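Local atomic coordinates of acid phosphatase (Mycobacterium tuberculosis, PDB entry 2A6P), a protein that hydrolyses a broad range of phosphate monoesters, acting in vivo as a fructose-1,6-bisphosphatase in gluconeogenesis, with negligible phosphoglycerate mutase activity. Residues R12-R17 with L55-P60; L26-G31 with G98-Q103; I63-R68 with L87-D92; W163-L168 with G189-A194. All blocks are in the same frame, centred on the assembly; numbering follows the deposited sequence.

How the contacts relate
From the N terminus, strand 13-17 enters the sheet, and contact 1 closes a loop that contains helix 39-53, bringing residues 55-60 back to the start of the strand. Contact 2 starts inside that loop, at 26-31, and ends beyond it, at 98-103, so the two cross. Within the span of contact 2, contact 3 joins the end of strand 61-64 to the segment carrying E90; T30 and G31 pack on E90 and R67 where the two contacts meet. Contact 4 follows separately, tying the end of helix 153-163 to strand 190-199, outermost in this chain's sheet. It touches contact 1 through W163 and L13, and contact 3 through L168 and W91, linking sheet, helix layer and active-site loops.

Contact 1 (R12-R17 with L55-P60); sequences RLLLLR and LELDDP. With SO4 (sulfate ion), chain C.
At the N-terminal end of strand 13-17, an inner strand of the central sheet of the histidine phosphatase fold, R12, just before the strand, and L14 within it meet L55 and L57 in the loop that leads from helix 39-53 to strand 61-64. The guanidinium of R12 provides the polar link: NH2 donates to L55 O over 3.1 Å in a nearly straight bond (170° at the hydrogen). The oxygen lies in the guanidinium plane, whereas the donor is tilted 25° from the carbonyl plane. A bend at chi3 (-61°) turns NE of R12 out of the line of the chain. R12 and L57 cross at about a right angle, with R12 NH2 at 3.2 Å from L57 CD2. The buried L14 touches both leucines of the loop with one methyl, CD1. It meets L57 CD2 tip to tip at 3.6 Å and lies 3.7 Å from L55 CD1, L14 and L55 sliding past each other in opposite directions. D146 joins both segments, accepting from R12 N and D58 N through its two carboxylate oxygens. Strand 13-17 ends at R17, first residue of the family's RHG motif, whose H18 is the inferred phosphohistidine. The chemistry is thus divided: a directional bond from a charged donor ties the loop backbone to R12 at the surface, while the leucine methyls supply only non-directional packing beside it.

Contact 2 (L26-G31 with G98-Q103); sequences LGRHTG and GLTTPQ. With SO4 (sulfate ion), chain C.
R28 and H29, in the loop between strand 13-17 and helix 39-53, bind the residues leading into helix 101-105, whose N-cap is T100, beside the active site of this histidine phosphatase. Two backbone bonds pin H29: its N donates to L99 O, and its O accepts from G98 N at 2.8 Å. L99 O is gripped twice, because H29 ND1 also donates to it at 2.8 Å, which places a proton on ND1. The backbone donor stands 41° out of the carbonyl plane, whereas ND1 is tilted only 18° from it. R28 bends at chi3 (69°), and NE donates to G98 O over 3.0 Å, meeting a lone pair of the oxygen, which lies near the guanidinium plane. G98 adopts backbone angles at which a CB would collide with the carbonyl O before it. At the helix start, OG1 of T100 lies between the backbone N and the carbonyl carbon and accepts from Q103 N in a capping bond, while T100 CG2 rests 3.5 Å from L26 O. T100 CA makes a C-H...O contact with G27 O, which also accepts from a water that in turn accepts from T101 N. The imidazole is further enclosed by Y93, edge-to-face, and by W111; the H29 side chain is about 7 Å from that of E90, the proton donor/acceptor by similarity. T30, whose CB points away from 98-103, donates through OG1 at 3.2 Å to O4 of a sulfate probably from the crystallisation liquor. A second water bridges the imidazole to the helix, 3.1 Å from both H29 NE2 and T101 OG1.

Contact 3 (I63-R68 with L87-D92); sequences ICSPRR and LLAEWD
L88 presses one methyl into the end of strand 61-64: its CD1 lies 3.2 Å from I63 O and 3.4 Å from I63 CG2, the latter tighter than usual for two carbons. The two side chains cross at about a right angle. I63 CG2 is anti to the backbone N (chi1 -62° for its other branch, CG1), and L88 is extended at chi2 (-169°), which carries CD1 forward to the strand. Next along the chain, S65 CB sits 3.6 Å from L88 O, and S65 OG lies 3.7 Å from A89 CA. R67 adds the edge of its guanidinium, NH1 standing 4.0 Å from A89 CB. The same NH1 donates to a water 3.2 Å away, which also accepts from E90 N at 2.7 Å, so a water joins the two segments where no direct bond does. In the histidine phosphatase fold these are two of the chain turns lining the catalytic pocket: one leaves the end of strand 61-64, just ahead of helix 68-76, and the other carries E90, the proton donor/acceptor by similarity. S65, R67 and E90 all pack on H152, the probable transition-state stabiliser. In the second shell, E34 forms a salt bridge with R67 NE, S151 OG bonds to L88 O, and R130 NH2 to A89 O. E90 folds back so that OE1 accepts from W91 N through its anti lone pair, a bond of doubtful length as modelled; OE1 also accepts from F155 N and OE2 bonds to a glycerol, probably from the crystallisation liquor.

Contact 4 (W163-L168 with G189-A194); sequences WVQLPL and GVRQLA
The indole of W163 carries R191 CG over one face, 3.3 Å above the ring plane and offset toward the rim. The guanidinium of R191 in turn has CD of Q165 over one face and the carbonyl of W163 at its edge. They pack the Schellman motif that ends helix 153-163, with Q165, at positive phi, as its C-prime residue, against strand 190-199, the outermost strand of this chain's sheet. R191 CG makes a CH-pi contact with the six-membered ring, 3.8 Å from its centroid; CZ is much farther, so any cation-pi attraction is weak. The ring and guanidinium planes are 32° apart. R191 bends at chi3 (53°), and its NE donates over 2.7 Å to a lone pair of W163 O, which lies in the guanidinium plane; R191 NH2 adds a weak bond to the same oxygen. NH2 also bonds to R162 O, so the guanidinium binds two carbonyls of the last helical turn. Q165 crosses R191 at about a right angle, its CG 3.5 Å from NH2. W163 NE1 makes its stronger bond to G185 O on strand 180-187 and only a weak one to Q192 O. R173 of the second subunit donates to R191 O, placing the contact at the homodimer interface. V164 extends the packing down the strand, with CG1 3.8 Å from L193 N and 4.2 Å from L193 CB.

Contact 1 (R12-R17 with L55-P60)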
# COMPACT_ATOMS: atom_id res chain seq x y z
N ARG A 12 10.80 -11.13 3.26
CA ARG A 12 9.52 -10.43 3.26
C ARG A 12 8.36 -11.16 3.93
O ARG A 12 8.34 -12.39 4.02
CB ARG A 12 9.09 -10.13 1.82
CG ARG A 12 10.02 -9.26 1.02
CD ARG A 12 9.69 -9.38 -0.47
NE ARG A 12 9.87 -10.75 -0.94
CZ ARG A 12 9.62 -11.18 -2.18
NH1 ARG A 12 9.18 -10.33 -3.10
NH2 ARG A 12 9.81 -12.46 -2.48
N LEU A 13 7.37 -10.39 4.37
CA LEU A 13 6.15 -10.94 4.98
C LEU A 13 5.02 -10.65 3.99
O LEU A 13 4.70 -9.49 3.73
CB LEU A 13 5.86 -10.25 6.32
CG LEU A 13 4.45 -10.45 6.91
CD1 LEU A 13 4.18 -11.93 7.16
CD2 LEU A 13 4.32 -9.66 8.19
N LEU A 14 4.43 -11.70 3.42
CA LEU A 14 3.33 -11.47 2.48
C LEU A 14 2.04 -11.86 3.17
O LEU A 14 2.02 -12.76 4.01
CB LEU A 14 3.48 -12.31 1.20
CG LEU A 14 4.80 -12.66 0.50
CD1 LEU A 14 4.56 -12.57 -1.00
CD2 LEU A 14 5.93 -11.74 0.91
N LEU A 15 0.95 -11.18 2.82
CA LEU A 15 -0.35 -11.49 3.39
C LEU A 15 -1.33 -11.68 2.24
O LEU A 15 -1.33 -10.89 1.30
CB LEU A 15 -0.85 -10.37 4.30
CG LEU A 15 0.04 -10.07 5.50
CD1 LEU A 15 1.14 -9.08 5.11
CD2 LEU A 15 -0.81 -9.50 6.60
N LEU A 16 -2.15 -12.71 2.33
CA LEU A 16 -3.14 -12.99 1.29
C LEU A 16 -4.53 -13.11 1.91
O LEU A 16 -4.74 -13.93 2.82
CB LEU A 16 -2.81 -14.31 0.58
CG LEU A 16 -3.91 -14.83 -0.36
CD1 LEU A 16 -4.08 -13.86 -1.53
CD2 LEU A 16 -3.58 -16.23 -0.88
N ARG A 17 -5.47 -12.28 1.45
CA ARG A 17 -6.84 -12.36 1.96
C ARG A 17 -7.54 -13.47 1.17
O ARG A 17 -7.28 -13.65 -0.01
CB ARG A 17 -7.60 -11.04 1.74
CG ARG A 17 -9.06 -11.12 2.24
CD ARG A 17 -9.82 -9.82 2.05
NE ARG A 17 -11.19 -9.91 2.57
CZ ARG A 17 -12.14 -9.00 2.32
NH1 ARG A 17 -11.87 -7.94 1.58
NH2 ARG A 17 -13.36 -9.16 2.80
N LEU A 55 6.41 -14.28 -7.74
CA LEU A 55 6.94 -13.38 -6.73
C LEU A 55 8.30 -13.88 -6.23
O LEU A 55 8.94 -13.25 -5.39
CB LEU A 55 5.96 -13.24 -5.56
CG LEU A 55 4.74 -12.36 -5.84
CD1 LEU A 55 3.87 -12.27 -4.61
CD2 LEU A 55 5.20 -10.96 -6.24
N GLU A 56 8.72 -15.03 -6.77
CA GLU A 56 10.00 -15.64 -6.40
C GLU A 56 10.23 -15.62 -4.90
O GLU A 56 11.11 -14.92 -4.41
CB GLU A 56 11.15 -14.93 -7.13
CG GLU A 56 11.13 -15.14 -8.64
CD GLU A 56 12.38 -14.62 -9.35
OE1 GLU A 56 13.50 -15.11 -9.04
OE2 GLU A 56 12.23 -13.73 -10.21
N LEU A 57 9.42 -16.39 -4.18
CA LEU A 57 9.51 -16.48 -2.73
C LEU A 57 10.58 -17.48 -2.28
O LEU A 57 10.73 -18.55 -2.88
CB LEU A 57 8.15 -16.85 -2.16
CG LEU A 57 6.99 -15.98 -2.65
CD1 LEU A 57 5.70 -16.41 -1.97
CD2 LEU A 57 7.30 -14.51 -2.36
N ASP A 58 11.29 -17.13 -1.22
CA ASP A 58 12.35 -17.98 -0.70
C ASP A 58 11.87 -19.00 0.33
O ASP A 58 11.61 -18.66 1.49
CB ASP A 58 13.44 -17.10 -0.07
CG ASP A 58 14.68 -17.87 0.28
OD1 ASP A 58 15.29 -18.44 -0.65
OD2 ASP A 58 15.05 -17.93 1.47
N ASP A 59 11.77 -20.25 -0.10
CA ASP A 59 11.36 -21.35 0.77
C ASP A 59 10.38 -20.85 1.84
O ASP A 59 10.65 -20.96 3.04
CB ASP A 59 12.60 -21.98 1.41
CG ASP A 59 12.28 -23.19 2.26
OD1 ASP A 59 11.42 -24.01 1.84
OD2 ASP A 59 12.90 -23.33 3.35
N PRO A 60 9.23 -20.30 1.41
CA PRO A 60 8.15 -19.74 2.23
C PRO A 60 7.50 -20.64 3.28
O PRO A 60 7.17 -21.80 3.00
CB PRO A 60 7.11 -19.33 1.18
CG PRO A 60 7.86 -19.24 -0.08
CD PRO A 60 8.83 -20.36 -0.00
S SO4 C . -15.54 -11.97 4.59
O1 SO4 C . -14.97 -11.31 3.37
O2 SO4 C . -16.35 -13.20 4.10
O3 SO4 C . -14.48 -12.49 5.37
O4 SO4 C . -16.52 -11.04 5.07

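Contact 2 (L26-G31 with G98-Q103)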
# COMPACT_ATOMS: atom_id res chain seq x y z
N LEU A 26 -21.73 -8.74 0.12
CA LEU A 26 -22.79 -7.93 0.71
C LEU A 26 -22.26 -6.95 1.75
O LEU A 26 -23.02 -6.16 2.31
CB LEU A 26 -23.85 -8.83 1.36
CG LEU A 26 -24.67 -9.69 0.38
CD1 LEU A 26 -25.63 -10.55 1.15
CD2 LEU A 26 -25.43 -8.80 -0.59
N GLY A 27 -20.96 -7.01 2.00
CA GLY A 27 -20.35 -6.12 2.97
C GLY A 27 -20.63 -6.53 4.40
O GLY A 27 -20.50 -5.71 5.31
N ARG A 28 -21.01 -7.80 4.59
CA ARG A 28 -21.32 -8.34 5.91
C ARG A 28 -20.03 -8.73 6.63
O ARG A 28 -19.10 -9.24 6.01
CB ARG A 28 -22.23 -9.56 5.78
CG ARG A 28 -23.54 -9.28 5.04
CD ARG A 28 -24.42 -10.52 4.92
NE ARG A 28 -24.98 -10.94 6.20
CZ ARG A 28 -25.80 -11.98 6.35
NH1 ARG A 28 -26.15 -12.70 5.29
NH2 ARG A 28 -26.28 -12.30 7.56
N HIS A 29 -19.97 -8.46 7.93
CA HIS A 29 -18.80 -8.80 8.72
C HIS A 29 -18.85 -10.28 9.11
O HIS A 29 -19.79 -10.71 9.77
CB HIS A 29 -18.72 -7.92 9.98
CG HIS A 29 -18.34 -6.50 9.70
ND1 HIS A 29 -19.19 -5.61 9.07
CD2 HIS A 29 -17.19 -5.82 9.92
CE1 HIS A 29 -18.57 -4.45 8.92
NE2 HIS A 29 -17.36 -4.55 9.42
N THR A 30 -17.83 -11.03 8.68
CA THR A 30 -17.75 -12.46 8.97
C THR A 30 -16.53 -12.77 9.84
O THR A 30 -15.39 -12.52 9.46
CB THR A 30 -17.62 -13.29 7.66
OG1 THR A 30 -18.62 -12.85 6.72
CG2 THR A 30 -17.81 -14.77 7.94
N GLY A 31 -16.79 -13.31 11.03
CA GLY A 31 -15.73 -13.65 11.96
C GLY A 31 -15.63 -15.15 12.08
O GLY A 31 -15.05 -15.81 11.22
N GLY A 98 -22.31 -10.70 11.05
CA GLY A 98 -23.38 -10.68 10.07
C GLY A 98 -23.88 -9.31 9.66
O GLY A 98 -24.52 -9.19 8.62
N LEU A 99 -23.58 -8.28 10.45
CA LEU A 99 -24.04 -6.92 10.13
C LEU A 99 -23.12 -6.17 9.17
O LEU A 99 -21.91 -6.39 9.15
CB LEU A 99 -24.19 -6.08 11.41
CG LEU A 99 -25.22 -6.48 12.46
CD1 LEU A 99 -25.16 -5.50 13.62
CD2 LEU A 99 -26.62 -6.48 11.86
N THR A 100 -23.70 -5.28 8.38
CA THR A 100 -22.92 -4.47 7.46
C THR A 100 -22.59 -3.19 8.23
O THR A 100 -23.17 -2.94 9.30
CB THR A 100 -23.73 -4.08 6.21
OG1 THR A 100 -24.85 -3.27 6.60
CG2 THR A 100 -24.20 -5.33 5.48
N THR A 101 -21.68 -2.38 7.70
CA THR A 101 -21.28 -1.15 8.36
C THR A 101 -22.46 -0.17 8.51
O THR A 101 -22.61 0.47 9.55
CB THR A 101 -20.10 -0.49 7.60
OG1 THR A 101 -19.01 -1.42 7.50
CG2 THR A 101 -19.63 0.74 8.33
N PRO A 102 -23.29 -0.02 7.47
CA PRO A 102 -24.44 0.90 7.58
C PRO A 102 -25.38 0.41 8.69
O PRO A 102 -25.81 1.19 9.56
CB PRO A 102 -25.10 0.79 6.20
CG PRO A 102 -23.93 0.51 5.29
CD PRO A 102 -23.13 -0.50 6.08
N GLN A 103 -25.68 -0.88 8.67
CA GLN A 103 -26.55 -1.44 9.69
C GLN A 103 -26.00 -1.14 11.08
O GLN A 103 -26.73 -0.79 12.00
CB GLN A 103 -26.68 -2.95 9.50
CG GLN A 103 -27.71 -3.32 8.46
CD GLN A 103 -27.69 -4.80 8.13
OE1 GLN A 103 -28.66 -5.34 7.61
NE2 GLN A 103 -26.57 -5.45 8.42
S SO4 C . -15.54 -11.97 4.59
O1 SO4 C . -14.97 -11.31 3.37
O2 SO4 C . -16.35 -13.20 4.10
O3 SO4 C . -14.48 -12.49 5.37
O4 SO4 C . -16.52 -11.04 5.07
O HOH W 1 -20.18 -3.17 4.90
O HOH W 2 -16.11 -2.02 8.26

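Contact 3 (I63-R68 with L87-D92)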
# COMPACT_ATOMS: atom_id res chain seq x y z
N ILE A 63 1.47 -19.82 6.96
CA ILE A 63 0.63 -19.88 8.15
C ILE A 63 -0.78 -19.50 7.68
O ILE A 63 -0.95 -18.49 6.99
CB ILE A 63 1.12 -18.88 9.22
CG1 ILE A 63 2.54 -19.26 9.68
CG2 ILE A 63 0.22 -18.95 10.45
CD1 ILE A 63 3.60 -19.07 8.63
N CYS A 64 -1.78 -20.28 8.08
CA CYS A 64 -3.15 -20.05 7.62
C CYS A 64 -4.21 -19.97 8.73
O CYS A 64 -4.09 -20.62 9.76
CB CYS A 64 -3.53 -21.18 6.64
SG CYS A 64 -5.10 -21.01 5.71
N SER A 65 -5.25 -19.17 8.49
CA SER A 65 -6.35 -19.03 9.44
C SER A 65 -7.17 -20.34 9.40
O SER A 65 -7.31 -20.97 8.34
CB SER A 65 -7.23 -17.85 9.07
OG SER A 65 -8.46 -17.91 9.77
N PRO A 66 -7.73 -20.75 10.54
CA PRO A 66 -8.53 -21.98 10.64
C PRO A 66 -9.83 -22.05 9.85
O PRO A 66 -10.35 -23.14 9.62
CB PRO A 66 -8.78 -22.10 12.15
CG PRO A 66 -7.62 -21.35 12.76
CD PRO A 66 -7.53 -20.15 11.87
N ARG A 67 -10.38 -20.90 9.47
CA ARG A 67 -11.64 -20.87 8.72
C ARG A 67 -11.50 -21.68 7.45
O ARG A 67 -10.42 -21.76 6.87
CB ARG A 67 -12.04 -19.43 8.39
CG ARG A 67 -12.28 -18.53 9.61
CD ARG A 67 -13.48 -18.97 10.45
NE ARG A 67 -13.17 -20.10 11.32
CZ ARG A 67 -12.38 -20.04 12.38
NH1 ARG A 67 -11.80 -18.89 12.74
NH2 ARG A 67 -12.14 -21.13 13.10
N ARG A 68 -12.60 -22.28 7.01
CA ARG A 68 -12.57 -23.07 5.79
C ARG A 68 -12.33 -22.22 4.54
O ARG A 68 -11.65 -22.67 3.61
CB ARG A 68 -13.88 -23.85 5.63
CG ARG A 68 -13.79 -24.90 4.51
CD ARG A 68 -12.65 -25.89 4.80
NE ARG A 68 -11.87 -26.22 3.60
CZ ARG A 68 -10.81 -27.03 3.59
NH1 ARG A 68 -10.40 -27.60 4.72
NH2 ARG A 68 -10.16 -27.25 2.45
N LEU A 87 -4.45 -17.69 15.42
CA LEU A 87 -3.73 -16.43 15.55
C LEU A 87 -4.06 -15.51 14.36
O LEU A 87 -4.06 -14.28 14.49
CB LEU A 87 -2.22 -16.68 15.61
CG LEU A 87 -1.39 -15.40 15.77
CD1 LEU A 87 -1.71 -14.79 17.13
CD2 LEU A 87 0.11 -15.71 15.64
N LEU A 88 -4.33 -16.12 13.21
CA LEU A 88 -4.63 -15.35 12.01
C LEU A 88 -6.14 -15.22 11.75
O LEU A 88 -6.54 -14.76 10.68
CB LEU A 88 -3.97 -16.00 10.79
CG LEU A 88 -2.45 -16.22 10.78
CD1 LEU A 88 -2.01 -16.62 9.37
CD2 LEU A 88 -1.72 -14.96 11.20
N ALA A 89 -6.95 -15.62 12.73
CA ALA A 89 -8.40 -15.56 12.58
C ALA A 89 -8.89 -14.12 12.41
O ALA A 89 -8.23 -13.17 12.85
CB ALA A 89 -9.08 -16.21 13.78
N GLU A 90 -10.04 -13.93 11.76
CA GLU A 90 -10.55 -12.58 11.58
C GLU A 90 -10.93 -11.99 12.93
O GLU A 90 -11.01 -12.69 13.93
CB GLU A 90 -11.78 -12.58 10.67
CG GLU A 90 -12.39 -11.20 10.43
CD GLU A 90 -11.37 -10.18 9.91
OE1 GLU A 90 -10.44 -9.81 10.65
OE2 GLU A 90 -11.52 -9.77 8.75
N TRP A 91 -11.14 -10.68 12.94
CA TRP A 91 -11.55 -9.96 14.13
C TRP A 91 -12.84 -10.62 14.62
O TRP A 91 -13.74 -10.83 13.82
CB TRP A 91 -11.84 -8.49 13.77
CG TRP A 91 -11.86 -7.53 14.91
CD1 TRP A 91 -12.57 -7.64 16.07
CD2 TRP A 91 -11.15 -6.28 15.00
NE1 TRP A 91 -12.35 -6.55 16.87
CE2 TRP A 91 -11.48 -5.69 16.24
CE3 TRP A 91 -10.27 -5.60 14.14
CZ2 TRP A 91 -10.96 -4.46 16.65
CZ3 TRP A 91 -9.74 -4.36 14.55
CH2 TRP A 91 -10.09 -3.81 15.80
N ASP A 92 -12.93 -10.96 15.90
CA ASP A 92 -14.15 -11.56 16.46
C ASP A 92 -15.19 -10.45 16.54
O ASP A 92 -15.07 -9.55 17.37
CB ASP A 92 -13.89 -12.11 17.85
CG ASP A 92 -15.14 -12.68 18.50
OD1 ASP A 92 -16.22 -12.63 17.87
OD2 ASP A 92 -15.04 -13.17 19.64
O HOH W 3 -11.97 -15.86 11.82

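Contact 4 (W163-L168 with G189-A194)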
# COMPACT_ATOMS: atom_id res chain seq x y z
N TRP A 163 3.05 -3.83 11.51
CA TRP A 163 4.35 -4.02 10.88
C TRP A 163 5.02 -2.66 10.74
O TRP A 163 6.21 -2.51 11.02
CB TRP A 163 4.21 -4.67 9.49
CG TRP A 163 5.53 -4.80 8.79
CD1 TRP A 163 6.08 -3.93 7.89
CD2 TRP A 163 6.50 -5.85 8.98
NE1 TRP A 163 7.32 -4.36 7.50
CE2 TRP A 163 7.61 -5.54 8.15
CE3 TRP A 163 6.54 -7.01 9.76
CZ2 TRP A 163 8.75 -6.35 8.08
CZ3 TRP A 163 7.67 -7.83 9.69
CH2 TRP A 163 8.76 -7.49 8.86
N VAL A 164 4.23 -1.67 10.32
CA VAL A 164 4.72 -0.31 10.13
C VAL A 164 4.69 0.53 11.41
O VAL A 164 4.85 1.74 11.36
CB VAL A 164 3.93 0.41 9.01
CG1 VAL A 164 4.19 -0.29 7.68
CG2 VAL A 164 2.45 0.42 9.32
N GLN A 165 4.49 -0.14 12.54
CA GLN A 165 4.49 0.48 13.87
C GLN A 165 3.58 1.68 14.10
O GLN A 165 3.99 2.68 14.67
CB GLN A 165 5.94 0.81 14.24
CG GLN A 165 6.86 -0.36 13.93
CD GLN A 165 8.31 -0.11 14.26
OE1 GLN A 165 8.74 -0.32 15.39
NE2 GLN A 165 9.08 0.33 13.28
N LEU A 166 2.34 1.56 13.65
CA LEU A 166 1.35 2.61 13.83
C LEU A 166 0.28 2.10 14.80
O LEU A 166 0.17 0.89 15.02
CB LEU A 166 0.70 2.95 12.48
CG LEU A 166 1.54 3.65 11.40
CD1 LEU A 166 0.81 3.59 10.07
CD2 LEU A 166 1.81 5.09 11.80
N PRO A 167 -0.51 3.01 15.40
CA PRO A 167 -1.57 2.58 16.33
C PRO A 167 -2.57 1.80 15.47
O PRO A 167 -2.75 2.11 14.29
CB PRO A 167 -2.16 3.90 16.83
CG PRO A 167 -1.03 4.88 16.68
CD PRO A 167 -0.42 4.48 15.35
N LEU A 168 -3.21 0.80 16.06
CA LEU A 168 -4.14 -0.03 15.31
C LEU A 168 -5.26 0.78 14.69
O LEU A 168 -5.88 0.37 13.71
CB LEU A 168 -4.72 -1.12 16.21
CG LEU A 168 -4.77 -2.54 15.65
CD1 LEU A 168 -6.00 -3.24 16.20
CD2 LEU A 168 -4.82 -2.50 14.14
N GLY A 189 16.81 0.11 6.97
CA GLY A 189 16.58 -0.19 8.38
C GLY A 189 15.16 -0.01 8.93
O GLY A 189 14.92 -0.32 10.10
N VAL A 190 14.23 0.46 8.11
CA VAL A 190 12.86 0.69 8.58
C VAL A 190 11.83 -0.31 8.05
O VAL A 190 11.82 -0.62 6.86
CB VAL A 190 12.38 2.12 8.19
CG1 VAL A 190 10.95 2.35 8.67
CG2 VAL A 190 13.31 3.16 8.79
N ARG A 191 10.99 -0.82 8.95
CA ARG A 191 9.94 -1.76 8.56
C ARG A 191 8.99 -0.95 7.69
O ARG A 191 8.55 0.14 8.06
CB ARG A 191 9.23 -2.32 9.81
CG ARG A 191 9.69 -3.73 10.15
CD ARG A 191 9.62 -4.06 11.63
NE ARG A 191 8.31 -3.79 12.23
CZ ARG A 191 7.98 -4.14 13.47
NH1 ARG A 191 8.87 -4.78 14.23
NH2 ARG A 191 6.78 -3.85 13.95
N GLN A 192 8.69 -1.47 6.51
CA GLN A 192 7.87 -0.73 5.55
C GLN A 192 6.87 -1.58 4.77
O GLN A 192 7.06 -2.78 4.61
CB GLN A 192 8.85 -0.00 4.59
CG GLN A 192 8.37 0.32 3.17
CD GLN A 192 9.47 0.96 2.32
OE1 GLN A 192 9.83 2.14 2.51
NE2 GLN A 192 10.03 0.20 1.39
N LEU A 193 5.80 -0.93 4.32
CA LEU A 193 4.76 -1.57 3.49
C LEU A 193 5.27 -1.40 2.05
O LEU A 193 5.41 -0.27 1.57
CB LEU A 193 3.41 -0.84 3.63
CG LEU A 193 2.07 -1.57 3.43
CD1 LEU A 193 1.08 -0.62 2.77
CD2 LEU A 193 2.22 -2.83 2.60
N ALA A 194 5.53 -2.51 1.37
CA ALA A 194 6.04 -2.45 -0.01
C ALA A 194 4.96 -2.55 -1.09
O ALA A 194 4.99 -1.79 -2.08
CB ALA A 194 7.10 -3.55 -0.22